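Local coordinates for sorbitol dehydrogenase (Gluconobacter oxydans, PDB 5ITG), which probably oxidises D-sorbitol to L-sorbose with a nicotinamide cofactor, as a Rossmann-fold member of the mannitol dehydrogenase family, at residues 37-42 against 255-260; 84-89 against 94-99. One frame throughout, in Å; residues are numbered along the deposited sequence.

Contact 1 (37-42 against 255-260); sequences FRAHEA and LVAEDF
Leu255 lies against the guanidinium of Arg38, with its CD1 methyl 4.0 Å above the centre of the flat group and its CD2 3.6 Å from Arg38 NH2. The same CD1 also meets the root of the arginine, 3.8 Å from Arg38 CB, because a bend at chi3 (60°) turns the charged end back over the leucine. Beside this pair Ala39 CB touches the CB of Ala257 at 4.0 Å and Leu255 CD1 at 4.1 Å, so at this point the helix meets the strand methyl to methyl, and no hydrogen bond joins the two segments. The charged end is anchored next door: Arg38 NH2 bonds to the carbonyl of Leu253, and the side chain makes a cation-pi contact with Tyr82. A methionine in place of Arg38 would probably leave the Leu253 carbonyl without this donor and Tyr82 without its cation. In the Rossmann domain, residues 37-42 pass from helix 35-39 into helix 41-46, and the end of the first helix packs on one face of strand 255-258, which runs parallel to its sheet neighbour, strand 82-87.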
# COMPACT_ATOMS: atom_id res chain seq x y z
N PHE A 37 -3.80 5.00 7.14
CA PHE A 37 -3.10 5.30 8.39
C PHE A 37 -3.98 4.91 9.58
O PHE A 37 -3.53 4.24 10.51
CB PHE A 37 -2.79 6.80 8.49
CG PHE A 37 -2.65 7.29 9.91
CD1 PHE A 37 -1.53 6.97 10.67
CD2 PHE A 37 -3.67 8.02 10.52
CE1 PHE A 37 -1.43 7.35 12.02
CE2 PHE A 37 -3.59 8.40 11.87
CZ PHE A 37 -2.47 8.06 12.61
N ARG A 38 -5.23 5.33 9.53
CA ARG A 38 -6.16 5.07 10.62
C ARG A 38 -6.49 3.58 10.84
O ARG A 38 -6.84 3.19 11.96
CB ARG A 38 -7.44 5.86 10.38
CG ARG A 38 -7.21 7.36 10.37
CD ARG A 38 -8.41 8.07 9.76
NE ARG A 38 -9.60 7.77 10.53
CZ ARG A 38 -10.84 7.78 10.06
NH1 ARG A 38 -11.08 8.08 8.79
NH2 ARG A 38 -11.85 7.49 10.86
N ALA A 39 -6.36 2.77 9.80
CA ALA A 39 -6.65 1.34 9.89
C ALA A 39 -5.41 0.46 9.96
O ALA A 39 -5.50 -0.75 10.19
CB ALA A 39 -7.52 0.91 8.70
N HIS A 40 -4.24 1.06 9.77
CA HIS A 40 -3.00 0.29 9.78
C HIS A 40 -2.06 0.79 10.88
O HIS A 40 -2.04 0.22 11.97
CB HIS A 40 -2.35 0.36 8.39
CG HIS A 40 -1.13 -0.50 8.24
ND1 HIS A 40 0.14 -0.04 8.51
CD2 HIS A 40 -0.99 -1.79 7.84
CE1 HIS A 40 1.01 -1.01 8.29
NE2 HIS A 40 0.35 -2.08 7.88
N GLU A 41 -1.30 1.85 10.61
CA GLU A 41 -0.38 2.37 11.62
C GLU A 41 -1.07 2.64 12.96
O GLU A 41 -0.61 2.20 14.01
CB GLU A 41 0.28 3.67 11.13
CG GLU A 41 1.41 4.14 12.05
CD GLU A 41 1.96 5.50 11.68
OE1 GLU A 41 2.03 5.79 10.47
OE2 GLU A 41 2.33 6.26 12.60
N ALA A 42 -2.18 3.37 12.93
CA ALA A 42 -2.91 3.69 14.16
C ALA A 42 -3.40 2.40 14.82
O ALA A 42 -3.47 2.31 16.05
CB ALA A 42 -4.09 4.61 13.84
N LEU A 255 -14.78 3.94 9.19
CA LEU A 255 -14.04 3.32 8.10
C LEU A 255 -14.03 1.81 8.32
O LEU A 255 -14.33 1.32 9.41
CB LEU A 255 -12.61 3.87 8.01
CG LEU A 255 -11.53 3.44 9.00
CD1 LEU A 255 -10.20 4.03 8.57
CD2 LEU A 255 -11.88 3.89 10.40
N VAL A 256 -13.70 1.08 7.26
CA VAL A 256 -13.68 -0.37 7.31
C VAL A 256 -12.44 -0.90 6.60
O VAL A 256 -11.92 -0.29 5.68
CB VAL A 256 -14.97 -0.93 6.65
CG1 VAL A 256 -15.13 -0.37 5.25
CG2 VAL A 256 -14.94 -2.45 6.62
N ALA A 257 -11.95 -2.05 7.06
CA ALA A 257 -10.76 -2.66 6.47
C ALA A 257 -10.92 -4.17 6.55
O ALA A 257 -11.74 -4.66 7.32
CB ALA A 257 -9.51 -2.22 7.23
N GLU A 258 -10.13 -4.89 5.76
CA GLU A 258 -10.18 -6.35 5.78
C GLU A 258 -9.55 -6.77 7.10
O GLU A 258 -8.76 -6.01 7.69
CB GLU A 258 -9.39 -6.94 4.60
CG GLU A 258 -7.89 -6.66 4.65
CD GLU A 258 -7.14 -7.24 3.46
OE1 GLU A 258 -7.56 -8.30 2.93
OE2 GLU A 258 -6.12 -6.64 3.06
N ASP A 259 -9.89 -7.95 7.58
CA ASP A 259 -9.32 -8.42 8.84
C ASP A 259 -7.82 -8.63 8.69
O ASP A 259 -7.07 -8.42 9.65
CB ASP A 259 -10.02 -9.71 9.29
CG ASP A 259 -9.80 -10.86 8.34
OD1 ASP A 259 -9.91 -10.65 7.11
OD2 ASP A 259 -9.55 -11.99 8.81
N PHE A 260 -7.38 -9.03 7.50
CA PHE A 260 -5.95 -9.25 7.25
C PHE A 260 -5.17 -7.95 7.38
O PHE A 260 -5.64 -6.89 6.98
CB PHE A 260 -5.70 -9.80 5.85
CG PHE A 260 -4.24 -9.92 5.50
CD1 PHE A 260 -3.52 -11.08 5.80
CD2 PHE A 260 -3.55 -8.85 4.92
CE1 PHE A 260 -2.15 -11.18 5.53
CE2 PHE A 260 -2.18 -8.94 4.64
CZ PHE A 260 -1.48 -10.11 4.95

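Contact 2 (84-89 against 94-99); sequences LTETAP and TVRVMG
Residues 84-86 pair with residues 94-96 in a beta hairpin of the Rossmann domain, formed by strands 82-87 and 93-106 of the mixed sheet. The local strand axes are nearly antiparallel, at 156°, and approach to 4.7 Å. Leu84 with Arg96 and Glu86 with Thr94 are hydrogen-bonded pairs, each bonded in both directions; the shortest links, Leu84 N to Arg96 O and Glu86 N to Thr94 O, are both 2.8 Å and close to straight. Between them Thr85 and Val95 form a non-hydrogen-bonded pair, where Thr85 OG1 lies 3.7 Å from Val95 CG2. Here Thr85 CA also comes to 3.2 Å from Thr94 O in a CA-H...O contact.

Leu84, Glu86, Thr94 and Arg96 project from the other face of the hairpin. Leu84 CB packs on CG of Met98, a selenomethionine, at 4.0 Å, and helix 41-46 covers part of this side, with Phe43 against Leu84 and Glu86. The polar end is more open. Glu86 stays extended beyond CG (chi2 167°), which carries its carboxylate out beside the arginine chain; OE2 forms a salt bridge with Arg230, while a water lies among OE1, Leu84 O and Thr94 OG1. The carboxylate and the Arg96 guanidinium are turned 43° apart and do not touch. Instead, a second water in the plane of the guanidinium, at its edge, bridges them, accepting from Arg96 NH1 at 2.7 Å and donating to Glu86 OE1 at 2.8 Å.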
# COMPACT_ATOMS: atom_id res chain seq x y z
N LEU A 84 -13.54 1.63 13.72
CA LEU A 84 -12.93 0.84 12.68
C LEU A 84 -13.59 -0.52 12.64
O LEU A 84 -13.51 -1.28 13.60
CB LEU A 84 -11.43 0.67 12.93
CG LEU A 84 -10.72 -0.33 12.01
CD1 LEU A 84 -10.90 0.09 10.55
CD2 LEU A 84 -9.23 -0.41 12.36
N THR A 85 -14.25 -0.81 11.53
CA THR A 85 -14.90 -2.10 11.35
C THR A 85 -13.90 -2.96 10.58
O THR A 85 -13.28 -2.49 9.62
CB THR A 85 -16.19 -1.97 10.52
OG1 THR A 85 -17.11 -1.10 11.19
CG2 THR A 85 -16.84 -3.34 10.32
N GLU A 86 -13.72 -4.20 11.03
CA GLU A 86 -12.81 -5.14 10.38
C GLU A 86 -13.65 -6.31 9.87
O GLU A 86 -14.29 -7.01 10.65
CB GLU A 86 -11.76 -5.62 11.38
CG GLU A 86 -10.77 -4.54 11.77
CD GLU A 86 -9.93 -4.90 12.97
OE1 GLU A 86 -10.41 -4.73 14.11
OE2 GLU A 86 -8.79 -5.37 12.78
N THR A 87 -13.64 -6.51 8.55
CA THR A 87 -14.44 -7.56 7.93
C THR A 87 -13.62 -8.72 7.37
O THR A 87 -12.75 -8.52 6.53
CB THR A 87 -15.30 -6.98 6.81
OG1 THR A 87 -16.08 -5.89 7.33
CG2 THR A 87 -16.23 -8.04 6.24
N ALA A 88 -13.93 -9.93 7.83
CA ALA A 88 -13.23 -11.14 7.40
C ALA A 88 -13.88 -11.75 6.16
O ALA A 88 -15.02 -11.45 5.85
CB ALA A 88 -13.22 -12.16 8.53
N PRO A 89 -13.15 -12.61 5.43
CA PRO A 89 -13.70 -13.24 4.22
C PRO A 89 -14.94 -14.10 4.53
O PRO A 89 -15.75 -14.38 3.64
CB PRO A 89 -12.54 -14.08 3.70
CG PRO A 89 -11.32 -13.31 4.18
CD PRO A 89 -11.73 -12.96 5.60
N THR A 94 -16.20 -7.05 12.94
CA THR A 94 -16.11 -6.63 14.33
C THR A 94 -15.84 -5.13 14.27
O THR A 94 -15.30 -4.65 13.27
CB THR A 94 -14.94 -7.30 15.08
OG1 THR A 94 -13.70 -6.88 14.50
CG2 THR A 94 -15.05 -8.82 14.99
N VAL A 95 -16.24 -4.40 15.30
CA VAL A 95 -16.02 -2.95 15.30
C VAL A 95 -15.43 -2.47 16.62
O VAL A 95 -15.76 -2.99 17.69
CB VAL A 95 -17.33 -2.18 15.00
CG1 VAL A 95 -18.37 -2.44 16.07
CG2 VAL A 95 -17.03 -0.69 14.88
N ARG A 96 -14.55 -1.48 16.53
CA ARG A 96 -13.91 -0.93 17.71
C ARG A 96 -13.70 0.57 17.58
O ARG A 96 -13.61 1.11 16.48
CB ARG A 96 -12.55 -1.61 17.93
CG ARG A 96 -11.55 -1.38 16.79
CD ARG A 96 -10.31 -2.22 16.99
NE ARG A 96 -9.71 -1.98 18.30
CZ ARG A 96 -8.83 -2.78 18.89
NH1 ARG A 96 -8.45 -3.90 18.29
NH2 ARG A 96 -8.34 -2.47 20.08
N VAL A 97 -13.65 1.25 18.72
CA VAL A 97 -13.43 2.69 18.75
C VAL A 97 -11.95 2.88 19.04
O VAL A 97 -11.44 2.46 20.08
CB VAL A 97 -14.28 3.37 19.85
CG1 VAL A 97 -14.01 4.87 19.88
CG2 VAL A 97 -15.75 3.12 19.57
N MSE A 98 -11.25 3.51 18.10
CA MSE A 98 -9.82 3.74 18.18
C MSE A 98 -9.46 5.02 18.95
O MSE A 98 -10.03 6.07 18.70
CB MSE A 98 -9.26 3.84 16.77
CG MSE A 98 -9.58 2.65 15.88
SE MSE A 98 -8.30 1.24 16.14
CE MSE A 98 -6.82 2.09 15.23
N GLY A 99 -8.50 4.92 19.86
CA GLY A 99 -8.10 6.09 20.63
C GLY A 99 -6.66 6.57 20.48
O GLY A 99 -6.29 7.58 21.07
O HOH W 1 -12.79 -3.81 14.73
O HOH W 2 -9.11 -5.74 16.41

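Contact 1 is wholly buried, whereas contact 2 is partly buried, with Thr94 exposed; their centres lie about 8 Å apart. Both reach the same sheet. Strand 82-87 is the shared element, antiparallel to strand 93-106 on one side and parallel to strand 255-258 on the other, where Ala257 N and O probably bond to Thr85 O and Thr87 N, each at 2.9 Å. Contact 1 joins helix to strand across 212 intervening residues by apolar packing and a guanidinium laid on a leucine; the hairpin is nested within that loop. Contact 2 instead joins strands close in sequence through main-chain bonds and water. Arg230 also ties them, bonding to Ala39 O and Glu258 O as well as to Glu86.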